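Side-chain contact in malate dehydrogenase (Picrophilus torridus, PDB 4BGV), which probably catalyses the reversible, NAD-dependent oxidation of malate to oxaloacetate, a step of the tricarboxylic acid cycle: residues A[131-136]-A[317-322]. Residues are numbered along the deposited sequence; the frame is centred on the assembly and turned at random.
Sequences AYAIYK and DYFAKN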
loop_
_atom_site.group_PDB
_atom_site.type_symbol
_atom_site.label_atom_id
_atom_site.label_comp_id
_atom_site.label_asym_id
_atom_site.label_seq_id
_atom_site.Cartn_x
_atom_site.Cartn_y
_atom_site.Cartn_z
ATOM N N ALA A 131 21.132 -18.982 15.325
ATOM C CA ALA A 131 21.925 -17.793 15.030
ATOM C C ALA A 131 23.349 -17.945 15.561
ATOM O O ALA A 131 24.321 -17.563 14.910
ATOM C CB ALA A 131 21.261 -16.525 15.615
ATOM N N TYR A 132 23.467 -18.500 16.762
ATOM C CA TYR A 132 24.777 -18.786 17.341
ATOM C C TYR A 132 25.566 -19.736 16.440
ATOM O O TYR A 132 26.740 -19.501 16.156
ATOM C CB TYR A 132 24.604 -19.353 18.751
ATOM C CG TYR A 132 25.889 -19.585 19.510
ATOM C CD1 TYR A 132 26.797 -18.545 19.738
ATOM C CD2 TYR A 132 26.195 -20.840 20.004
ATOM C CE1 TYR A 132 27.976 -18.766 20.438
ATOM C CE2 TYR A 132 27.361 -21.069 20.703
ATOM C CZ TYR A 132 28.245 -20.033 20.920
ATOM O OH TYR A 132 29.397 -20.288 21.619
ATOM N N ALA A 133 24.903 -20.773 15.937
ATOM C CA ALA A 133 25.559 -21.698 15.015
ATOM C C ALA A 133 25.979 -21.009 13.710
ATOM O O ALA A 133 27.065 -21.262 13.186
ATOM C CB ALA A 133 24.659 -22.896 14.723
ATOM N N ILE A 134 25.111 -20.153 13.179
ATOM C CA ILE A 134 25.439 -19.425 11.950
ATOM C C ILE A 134 26.680 -18.554 12.176
ATOM O O ILE A 134 27.564 -18.469 11.315
ATOM C CB ILE A 134 24.239 -18.587 11.446
ATOM C CG1 ILE A 134 23.152 -19.498 10.849
ATOM C CG2 ILE A 134 24.677 -17.543 10.400
ATOM C CD1 ILE A 134 23.546 -20.200 9.517
ATOM N N TYR A 135 26.750 -17.940 13.356
ATOM C CA TYR A 135 27.876 -17.114 13.748
ATOM C C TYR A 135 29.159 -17.947 13.800
ATOM O O TYR A 135 30.171 -17.578 13.222
ATOM C CB TYR A 135 27.601 -16.477 15.125
ATOM C CG TYR A 135 28.802 -15.777 15.716
ATOM C CD1 TYR A 135 29.507 -14.833 14.973
ATOM C CD2 TYR A 135 29.230 -16.048 17.010
ATOM C CE1 TYR A 135 30.607 -14.181 15.503
ATOM C CE2 TYR A 135 30.331 -15.391 17.554
ATOM C CZ TYR A 135 31.014 -14.461 16.786
ATOM O OH TYR A 135 32.106 -13.795 17.301
ATOM N N LYS A 136 29.105 -19.087 14.477
ATOM C CA LYS A 136 30.283 -19.951 14.584
ATOM C C LYS A 136 30.768 -20.468 13.222
ATOM O O LYS A 136 31.971 -20.619 13.003
ATOM C CB LYS A 136 30.015 -21.112 15.546
ATOM C CG LYS A 136 29.850 -20.671 16.996
ATOM C CD LYS A 136 29.499 -21.862 17.884
ATOM C CE LYS A 136 30.660 -22.846 17.996
ATOM N NZ LYS A 136 31.665 -22.392 19.006
ATOM N N ASP A 317 29.838 -27.988 21.617
ATOM C CA ASP A 317 30.268 -29.381 21.590
ATOM C C ASP A 317 30.171 -29.980 20.189
ATOM O O ASP A 317 31.093 -30.664 19.741
ATOM C CB ASP A 317 29.457 -30.210 22.592
ATOM C CG ASP A 317 29.788 -31.684 22.531
ATOM O OD1 ASP A 317 30.831 -32.095 23.090
ATOM O OD2 ASP A 317 28.992 -32.440 21.931
ATOM N N TYR A 318 29.060 -29.723 19.500
ATOM C CA TYR A 318 28.918 -30.179 18.120
ATOM C C TYR A 318 30.047 -29.644 17.242
ATOM O O TYR A 318 30.658 -30.399 16.489
ATOM C CB TYR A 318 27.564 -29.772 17.525
ATOM C CG TYR A 318 27.359 -30.264 16.106
ATOM C CD1 TYR A 318 26.840 -31.526 15.860
ATOM C CD2 TYR A 318 27.684 -29.462 15.013
ATOM C CE1 TYR A 318 26.653 -31.983 14.566
ATOM C CE2 TYR A 318 27.502 -29.907 13.715
ATOM C CZ TYR A 318 26.983 -31.165 13.497
ATOM O OH TYR A 318 26.795 -31.619 12.213
ATOM N N PHE A 319 30.309 -28.342 17.332
ATOM C CA PHE A 319 31.351 -27.723 16.513
ATOM C C PHE A 319 32.730 -28.283 16.859
ATOM O O PHE A 319 33.561 -28.512 15.978
ATOM C CB PHE A 319 31.337 -26.195 16.652
ATOM C CG PHE A 319 30.418 -25.500 15.675
ATOM C CD1 PHE A 319 29.051 -25.447 15.904
ATOM C CD2 PHE A 319 30.928 -24.894 14.537
ATOM C CE1 PHE A 319 28.207 -24.809 15.014
ATOM C CE2 PHE A 319 30.089 -24.246 13.636
ATOM C CZ PHE A 319 28.724 -24.206 13.875
ATOM N N ALA A 320 32.962 -28.512 18.148
ATOM C CA ALA A 320 34.224 -29.082 18.601
ATOM C C ALA A 320 34.431 -30.494 18.055
ATOM O O ALA A 320 35.556 -30.877 17.739
ATOM C CB ALA A 320 34.289 -29.086 20.121
ATOM N N LYS A 321 33.345 -31.257 17.942
ATOM C CA LYS A 321 33.406 -32.646 17.486
ATOM C C LYS A 321 33.490 -32.753 15.963
ATOM O O LYS A 321 33.803 -33.814 15.425
ATOM C CB LYS A 321 32.180 -33.426 17.971
ATOM C CG LYS A 321 32.125 -33.704 19.470
ATOM C CD LYS A 321 30.864 -34.507 19.802
ATOM C CE LYS A 321 30.726 -34.806 21.292
ATOM N NZ LYS A 321 31.852 -35.599 21.851
ATOM N N ASN A 322 33.201 -31.660 15.267
ATOM C CA ASN A 322 33.195 -31.691 13.807
ATOM C C ASN A 322 34.130 -30.661 13.186
ATOM O O ASN A 322 33.740 -29.917 12.289
ATOM C CB ASN A 322 31.768 -31.553 13.272
ATOM C CG ASN A 322 30.915 -32.771 13.587
ATOM O OD1 ASN A 322 30.986 -33.788 12.891
ATOM N ND2 ASN A 322 30.121 -32.684 14.649
#
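Phe-319 reaches across from the last turn of helix 295-321 and lays one face of its ring under the aliphatic chain of Lys-136. At the far end of the ring Lys-136 CB sits over that face, 3.8 Å from the centroid and 19° off the normal, a CH-pi contact. From there the chain runs back, its CG beside the backbone N (chi1 -68°), and bends at chi3 and chi4, which brings CE down to 3.5 Å from Phe-319 CG. CB and CE thus touch the ring near its two ends, with CG and CD arched above it, while NZ goes on to a salt bridge with Asp-316. Asp-316 OD1 is also hydrogen-bonded to Tyr-132 OH, and Lys-136 CD stands 3.6 Å above the plane of the Tyr-132 ring, toward its rim. The far end of the Phe-319 ring meets Ala-133: CE1 lies 4.0 Å from Ala-133 CB, and Ala-133 O comes in obliquely, 3.4 Å from Phe-319 CZ. Cut back to an alanine, Phe-319 would probably leave a gap beside Ala-133 and no ring face under Lys-136 CB and CE. With this apolar packing and the polar links through Asp-316, the long C-terminal helix 295-321 of this LDH/MDH-family enzyme lies against helix 127-138 of the Rossmann-type NAD-binding domain; helix 93-114 adjoins both, through Met-104 at Ala-133 and Lys-105 at Phe-319, while strand 272-281 packs on Tyr-132.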